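Side-chain contacts in putative uncharacterized protein tcp24 (Actinoplanes teichomyceticus, PDB 4Q38), which acylates glycopeptide antibiotics of the teicoplanin type, transferring long aliphatic acyl chains from acyl-coenzyme A to their amino sugar: residues L50-E55 / A85-L90; A320-K323 / H327-M330. All coordinates share one frame; numbering follows the deposited sequence.

Interaction 1: L50-E55 / A85-L90; sequences LPRGEE and ALWWLL
Trp87 meets Leu50 and Arg52 where the loop leading into helix 53-62 packs on helix 84-98 of the helical N-acyltransferase N-terminal domain, a loop-on-helix contact. Trp87 and Leu90, one helical turn apart, carry the helix side. The indole reaches the loop with its CG anti to the backbone N (chi1 -157°), and its six-membered ring makes the touch. Leu50 CD1 lies 3.8 Å from Trp87 CZ3 on an oblique approach. Arg52 comes to the same end of the ring from the loop: its chain bends about the CB-CG bond (chi2 -90°) and sets NH2 3.7 Å from Trp87 CH2. The guanidinium and indole planes are only 3° apart, yet the nitrogen approaches the ring obliquely. Arg52 NH1 is hydrogen-bonded to Pro78 O, which helps fix the rotation of the group, and Leu50 CB lies over one guanidinium face, 4.3 Å above its plane, offset toward the rim. Further along, Leu90 points toward the loop and places CD2 over one face of Trp87, 3.8 Å above the plane and toward its rim. Helix 125-143 adds Phe125 and Val129 against Leu90. The contact is apolar at its buried side, where Leu90 CD2 also comes to 4.2 Å from Leu50 CD1.

Interaction 2: A320-K323 / H327-M330; sequences AHLK and HWHM
The His321 imidazole lies over one face of the Trp328 indole, while Leu322 CG sits at the indole edge, near its plane, 4.0 Å from Trp328 CD1. In turn Trp328 CH2 lies 4.1 Å above one face of the His321 imidazole, toward its rim, and the imidazole edge meets the backbone carbonyl of His327. The planes are tilted by 41°, with imidazole and six-membered ring centred 4.2 Å apart, an oblique meeting of the two rings. Within this pair the closest approach is by the stem of the histidine, His321 CB being 3.3 Å from Trp328 CZ2. Because His321 CG is anti to its own backbone N (chi1 -162°), the ring swings off the helix toward the returning chain. Tyr261 meets it roughly perpendicularly. A hydrogen bond from Trp328 NE1 to Val318 O, one turn before His321 on helix 313-323, holds the indole in rotation. The Trp328 side chain is about 6 Å from that of Trp252, a CoA-binding residue, but about 11 Å from the bound coenzyme A. The contact joins the end of helix 313-323 to the loop that leads to strand 331-336 of the GNAT-like domain, with helix 290-298 alongside, its Leu294 touching Leu322 and its Ile293 touching Trp328.

From the N terminus, interaction 1 comes first: 50-55 meets 85-90 across 29 intervening residues, closing a loop that contains most of helix 53-62 and helix 67-76 and tying the lead-in to helix 53-62 to helix 84-98. The chain then runs through the remaining helices of the N-terminal half and enters the mixed sheet of the GNAT-like half. Interaction 2 comes near the C terminus and closes a tight return of three residues, joining the end of helix 313-323 to the approach to strand 331-336. The two contacts follow in series, neither nesting nor crossing, and lie on opposite sides of the chain's centre, their centres about 43 Å apart.

Interaction 1: L50-E55 / A85-L90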
ATOM      1  N   LEU A  50     -13.028 -17.869  -0.557  1.00 39.93           N
ATOM      2  CA  LEU A  50     -12.266 -17.526   0.635  1.00 39.51           C
ATOM      3  C   LEU A  50     -11.760 -18.786   1.314  1.00 39.27           C
ATOM      4  O   LEU A  50     -12.529 -19.731   1.529  1.00 39.15           O
ATOM      5  CB  LEU A  50     -13.080 -16.682   1.620  1.00 36.22           C
ATOM      6  CG  LEU A  50     -13.528 -15.275   1.215  1.00 36.52           C
ATOM      7  CD1 LEU A  50     -14.352 -14.664   2.342  1.00 34.75           C
ATOM      8  CD2 LEU A  50     -12.359 -14.365   0.834  1.00 34.63           C
ATOM      9  N   PRO A  51     -10.461 -18.811   1.658  1.00 39.71           N
ATOM     10  CA  PRO A  51      -9.970 -19.867   2.532  1.00 39.16           C
ATOM     11  C   PRO A  51     -10.665 -19.763   3.899  1.00 41.23           C
ATOM     12  O   PRO A  51     -10.994 -18.659   4.349  1.00 39.30           O
ATOM     13  CB  PRO A  51      -8.482 -19.540   2.668  1.00 38.46           C
ATOM     14  CG  PRO A  51      -8.414 -18.057   2.466  1.00 40.05           C
ATOM     15  CD  PRO A  51      -9.431 -17.786   1.395  1.00 39.29           C
ATOM     16  N   ARG A  52     -10.894 -20.905   4.539  1.00 42.92           N
ATOM     17  CA  ARG A  52     -11.547 -20.941   5.847  1.00 43.69           C
ATOM     18  C   ARG A  52     -10.676 -21.754   6.806  1.00 43.35           C
ATOM     19  O   ARG A  52      -9.818 -22.526   6.372  1.00 42.50           O
ATOM     20  CB  ARG A  52     -12.957 -21.560   5.742  1.00 45.23           C
ATOM     21  CG  ARG A  52     -13.827 -21.082   4.577  1.00 48.35           C
ATOM     22  CD  ARG A  52     -14.691 -19.871   4.924  1.00 48.97           C
ATOM     23  NE  ARG A  52     -15.586 -19.471   3.831  1.00 47.93           N
ATOM     24  CZ  ARG A  52     -16.474 -18.477   3.900  1.00 48.79           C
ATOM     25  NH1 ARG A  52     -16.608 -17.766   5.012  1.00 50.01           N
ATOM     26  NH2 ARG A  52     -17.237 -18.184   2.854  1.00 46.27           N
ATOM     27  N   GLY A  53     -10.884 -21.563   8.106  1.00 46.27           N
ATOM     28  CA  GLY A  53     -10.218 -22.377   9.130  1.00 47.30           C
ATOM     29  C   GLY A  53      -8.704 -22.326   9.108  1.00 49.49           C
ATOM     30  O   GLY A  53      -8.109 -21.259   8.929  1.00 50.76           O
ATOM     31  N   GLU A  54      -8.081 -23.487   9.287  1.00 48.49           N
ATOM     32  CA  GLU A  54      -6.626 -23.586   9.360  1.00 50.78           C
ATOM     33  C   GLU A  54      -5.920 -23.255   8.044  1.00 48.41           C
ATOM     34  O   GLU A  54      -4.770 -22.814   8.052  1.00 45.88           O
ATOM     35  CB  GLU A  54      -6.197 -24.957   9.890  1.00 54.07           C
ATOM     36  CG  GLU A  54      -6.477 -25.146  11.377  1.00 56.90           C
ATOM     37  CD  GLU A  54      -5.712 -24.163  12.245  1.00 59.53           C
ATOM     38  OE1 GLU A  54      -6.341 -23.236  12.800  1.00 59.44           O
ATOM     39  OE2 GLU A  54      -4.473 -24.308  12.358  1.00 64.04           O
ATOM     40  N   GLU A  55      -6.607 -23.466   6.924  1.00 46.48           N
ATOM     41  CA  GLU A  55      -6.111 -22.999   5.636  1.00 44.95           C
ATOM     42  C   GLU A  55      -5.986 -21.473   5.657  1.00 41.54           C
ATOM     43  O   GLU A  55      -4.947 -20.930   5.291  1.00 40.14           O
ATOM     44  CB  GLU A  55      -7.031 -23.429   4.498  1.00 45.22           C
ATOM     45  CG  GLU A  55      -6.479 -23.066   3.126  1.00 47.85           C
ATOM     46  CD  GLU A  55      -7.464 -23.297   2.000  1.00 48.14           C
ATOM     47  OE1 GLU A  55      -8.547 -23.862   2.245  1.00 50.83           O
ATOM     48  OE2 GLU A  55      -7.153 -22.913   0.859  1.00 51.39           O
ATOM     49  N   ALA A  85     -25.032  -8.610   0.083  1.00 34.38           N
ATOM     50  CA  ALA A  85     -24.566  -7.334  -0.460  1.00 34.66           C
ATOM     51  C   ALA A  85     -23.044  -7.284  -0.398  1.00 34.25           C
ATOM     52  O   ALA A  85     -22.388  -6.919  -1.374  1.00 32.86           O
ATOM     53  CB  ALA A  85     -25.169  -6.165   0.302  1.00 34.07           C
ATOM     54  N   LEU A  86     -22.491  -7.679   0.748  1.00 32.95           N
ATOM     55  CA  LEU A  86     -21.048  -7.726   0.921  1.00 34.69           C
ATOM     56  C   LEU A  86     -20.405  -8.704  -0.068  1.00 34.27           C
ATOM     57  O   LEU A  86     -19.365  -8.400  -0.663  1.00 33.91           O
ATOM     58  CB  LEU A  86     -20.697  -8.082   2.366  1.00 35.30           C
ATOM     59  CG  LEU A  86     -19.254  -7.773   2.780  1.00 36.13           C
ATOM     60  CD1 LEU A  86     -19.200  -7.345   4.236  1.00 36.84           C
ATOM     61  CD2 LEU A  86     -18.349  -8.966   2.527  1.00 35.00           C
ATOM     62  N   TRP A  87     -21.031  -9.867  -0.254  1.00 33.15           N
ATOM     63  CA  TRP A  87     -20.512 -10.878  -1.171  1.00 33.26           C
ATOM     64  C   TRP A  87     -20.532 -10.411  -2.602  1.00 33.67           C
ATOM     65  O   TRP A  87     -19.563 -10.625  -3.338  1.00 33.29           O
ATOM     66  CB  TRP A  87     -21.243 -12.215  -1.032  1.00 33.64           C
ATOM     67  CG  TRP A  87     -20.392 -13.357  -1.533  1.00 32.35           C
ATOM     68  CD1 TRP A  87     -20.378 -13.905  -2.812  1.00 32.84           C
ATOM     69  CD2 TRP A  87     -19.359 -14.092  -0.790  1.00 33.65           C
ATOM     70  NE1 TRP A  87     -19.448 -14.913  -2.905  1.00 33.95           N
ATOM     71  CE2 TRP A  87     -18.798 -15.074  -1.731  1.00 34.12           C
ATOM     72  CE3 TRP A  87     -18.863 -14.045   0.514  1.00 34.07           C
ATOM     73  CZ2 TRP A  87     -17.795 -15.966  -1.356  1.00 34.56           C
ATOM     74  CZ3 TRP A  87     -17.852 -14.953   0.880  1.00 34.11           C
ATOM     75  CH2 TRP A  87     -17.333 -15.887  -0.036  1.00 34.40           C
ATOM     76  N   TRP A  88     -21.629  -9.767  -3.000  1.00 33.58           N
ATOM     77  CA  TRP A  88     -21.763  -9.173  -4.335  1.00 34.75           C
ATOM     78  C   TRP A  88     -20.584  -8.278  -4.629  1.00 34.41           C
ATOM     79  O   TRP A  88     -19.967  -8.365  -5.698  1.00 32.42           O
ATOM     80  CB  TRP A  88     -23.058  -8.371  -4.405  1.00 35.57           C
ATOM     81  CG  TRP A  88     -23.384  -7.745  -5.747  1.00 36.70           C
ATOM     82  CD1 TRP A  88     -24.190  -8.278  -6.754  1.00 37.62           C
ATOM     83  CD2 TRP A  88     -22.965  -6.425  -6.254  1.00 36.90           C
ATOM     84  NE1 TRP A  88     -24.281  -7.418  -7.815  1.00 37.56           N
ATOM     85  CE2 TRP A  88     -23.571  -6.288  -7.586  1.00 36.80           C
ATOM     86  CE3 TRP A  88     -22.171  -5.384  -5.760  1.00 36.16           C
ATOM     87  CZ2 TRP A  88     -23.378  -5.155  -8.372  1.00 37.19           C
ATOM     88  CZ3 TRP A  88     -21.981  -4.249  -6.563  1.00 36.49           C
ATOM     89  CH2 TRP A  88     -22.574  -4.136  -7.837  1.00 37.36           C
ATOM     90  N   LEU A  89     -20.255  -7.431  -3.660  1.00 32.54           N
ATOM     91  CA  LEU A  89     -19.165  -6.458  -3.783  1.00 31.55           C
ATOM     92  C   LEU A  89     -17.776  -7.104  -3.763  1.00 30.94           C
ATOM     93  O   LEU A  89     -16.882  -6.681  -4.493  1.00 31.05           O
ATOM     94  CB  LEU A  89     -19.278  -5.423  -2.671  1.00 30.29           C
ATOM     95  CG  LEU A  89     -18.377  -4.199  -2.791  1.00 30.58           C
ATOM     96  CD1 LEU A  89     -18.750  -3.386  -4.021  1.00 30.83           C
ATOM     97  CD2 LEU A  89     -18.483  -3.366  -1.531  1.00 29.88           C
ATOM     98  N   LEU A  90     -17.608  -8.121  -2.927  1.00 30.24           N
ATOM     99  CA  LEU A  90     -16.361  -8.873  -2.844  1.00 31.14           C
ATOM    100  C   LEU A  90     -15.987  -9.540  -4.171  1.00 32.07           C
ATOM    101  O   LEU A  90     -14.833  -9.488  -4.587  1.00 30.48           O
ATOM    102  CB  LEU A  90     -16.447  -9.923  -1.733  1.00 30.54           C
ATOM    103  CG  LEU A  90     -15.335 -10.966  -1.624  1.00 31.62           C
ATOM    104  CD1 LEU A  90     -14.012 -10.328  -1.214  1.00 29.38           C
ATOM    105  CD2 LEU A  90     -15.752 -12.053  -0.638  1.00 33.14           C
TER

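Interaction 2: A320-K323 / H327-M330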
ATOM      1  N   ALA A 320       8.275  20.235  16.205  1.00 39.53           N
ATOM      2  CA  ALA A 320       8.987  21.518  16.321  1.00 40.52           C
ATOM      3  C   ALA A 320       8.753  22.392  15.087  1.00 40.88           C
ATOM      4  O   ALA A 320       8.336  23.541  15.205  1.00 41.02           O
ATOM      5  CB  ALA A 320      10.473  21.290  16.553  1.00 39.73           C
ATOM      6  N   HIS A 321       8.998  21.830  13.905  1.00 39.70           N
ATOM      7  CA  HIS A 321       8.803  22.531  12.633  1.00 38.81           C
ATOM      8  C   HIS A 321       7.396  23.058  12.469  1.00 39.73           C
ATOM      9  O   HIS A 321       7.197  24.221  12.084  1.00 38.96           O
ATOM     10  CB  HIS A 321       9.166  21.593  11.486  1.00 37.18           C
ATOM     11  CG  HIS A 321       9.427  22.281  10.167  1.00 37.24           C
ATOM     12  ND1 HIS A 321       8.612  22.141   9.104  1.00 37.15           N
ATOM     13  CD2 HIS A 321      10.481  23.089   9.749  1.00 37.38           C
ATOM     14  CE1 HIS A 321       9.111  22.840   8.062  1.00 36.78           C
ATOM     15  NE2 HIS A 321      10.254  23.419   8.459  1.00 37.52           N
ATOM     16  N   LEU A 322       6.406  22.211  12.761  1.00 38.54           N
ATOM     17  CA  LEU A 322       5.002  22.600  12.657  1.00 38.97           C
ATOM     18  C   LEU A 322       4.602  23.657  13.693  1.00 39.78           C
ATOM     19  O   LEU A 322       3.874  24.592  13.369  1.00 39.98           O
ATOM     20  CB  LEU A 322       4.076  21.378  12.762  1.00 37.49           C
ATOM     21  CG  LEU A 322       4.042  20.382  11.596  1.00 37.10           C
ATOM     22  CD1 LEU A 322       3.384  19.072  12.018  1.00 37.50           C
ATOM     23  CD2 LEU A 322       3.345  20.974  10.385  1.00 36.45           C
ATOM     24  N   LYS A 323       5.068  23.506  14.932  1.00 42.19           N
ATOM     25  CA  LYS A 323       4.785  24.497  15.977  1.00 45.93           C
ATOM     26  C   LYS A 323       5.340  25.877  15.616  1.00 47.82           C
ATOM     27  O   LYS A 323       4.757  26.895  15.987  1.00 49.08           O
ATOM     28  CB  LYS A 323       5.326  24.045  17.337  1.00 49.00           C
ATOM     29  CG  LYS A 323       4.432  23.045  18.055  1.00 52.29           C
ATOM     30  CD  LYS A 323       4.902  22.792  19.480  1.00 53.79           C
ATOM     31  CE  LYS A 323       3.917  21.907  20.229  1.00 56.62           C
ATOM     32  NZ  LYS A 323       4.334  21.668  21.639  1.00 58.47           N
ATOM     33  N   HIS A 327       6.113  24.353   7.295  1.00 39.83           N
ATOM     34  CA  HIS A 327       5.450  23.236   6.606  1.00 39.23           C
ATOM     35  C   HIS A 327       6.408  22.254   5.990  1.00 38.41           C
ATOM     36  O   HIS A 327       7.496  22.626   5.531  1.00 36.67           O
ATOM     37  CB  HIS A 327       4.476  23.746   5.543  1.00 40.96           C
ATOM     38  CG  HIS A 327       3.358  24.601   6.100  1.00 44.28           C
ATOM     39  ND1 HIS A 327       3.200  25.898   5.762  1.00 46.42           N
ATOM     40  CD2 HIS A 327       2.348  24.306   7.011  1.00 44.29           C
ATOM     41  CE1 HIS A 327       2.138  26.406   6.420  1.00 47.13           C
ATOM     42  NE2 HIS A 327       1.619  25.433   7.186  1.00 46.16           N
ATOM     43  N   TRP A 328       5.990  20.989   5.981  1.00 35.83           N
ATOM     44  CA  TRP A 328       6.749  19.892   5.384  1.00 34.07           C
ATOM     45  C   TRP A 328       6.260  19.634   3.988  1.00 34.63           C
ATOM     46  O   TRP A 328       5.068  19.776   3.712  1.00 34.10           O
ATOM     47  CB  TRP A 328       6.603  18.636   6.229  1.00 32.72           C
ATOM     48  CG  TRP A 328       7.227  18.723   7.606  1.00 32.56           C
ATOM     49  CD1 TRP A 328       6.577  18.863   8.832  1.00 32.23           C
ATOM     50  CD2 TRP A 328       8.656  18.665   7.939  1.00 32.49           C
ATOM     51  NE1 TRP A 328       7.482  18.886   9.870  1.00 32.34           N
ATOM     52  CE2 TRP A 328       8.746  18.776   9.399  1.00 32.48           C
ATOM     53  CE3 TRP A 328       9.830  18.529   7.198  1.00 32.52           C
ATOM     54  CZ2 TRP A 328       9.968  18.752  10.066  1.00 32.95           C
ATOM     55  CZ3 TRP A 328      11.052  18.516   7.880  1.00 32.60           C
ATOM     56  CH2 TRP A 328      11.119  18.620   9.280  1.00 32.16           C
ATOM     57  N   HIS A 329       7.171  19.246   3.093  1.00 33.35           N
ATOM     58  CA  HIS A 329       6.826  19.055   1.688  1.00 32.54           C
ATOM     59  C   HIS A 329       7.291  17.738   1.155  1.00 33.30           C
ATOM     60  O   HIS A 329       8.430  17.322   1.394  1.00 30.94           O
ATOM     61  CB  HIS A 329       7.417  20.171   0.826  1.00 34.17           C
ATOM     62  CG  HIS A 329       7.197  21.555   1.386  1.00 34.79           C
ATOM     63  ND1 HIS A 329       5.966  22.066   1.590  1.00 35.02           N
ATOM     64  CD2 HIS A 329       8.106  22.534   1.794  1.00 35.98           C
ATOM     65  CE1 HIS A 329       6.076  23.309   2.108  1.00 36.36           C
ATOM     66  NE2 HIS A 329       7.386  23.594   2.231  1.00 36.19           N
ATOM     67  N   MET A 330       6.411  17.073   0.411  1.00 32.97           N
ATOM     68  CA  MET A 330       6.811  15.912  -0.373  1.00 34.89           C
ATOM     69  C   MET A 330       7.743  16.389  -1.473  1.00 33.54           C
ATOM     70  O   MET A 330       7.452  17.374  -2.148  1.00 34.71           O
ATOM     71  CB  MET A 330       5.595  15.240  -1.008  1.00 37.51           C
ATOM     72  CG  MET A 330       5.927  13.933  -1.720  1.00 41.44           C
ATOM     73  SD  MET A 330       4.530  13.244  -2.639  1.00 48.18           S
ATOM     74  CE  MET A 330       4.531  14.294  -4.095  1.00 43.40           C
TER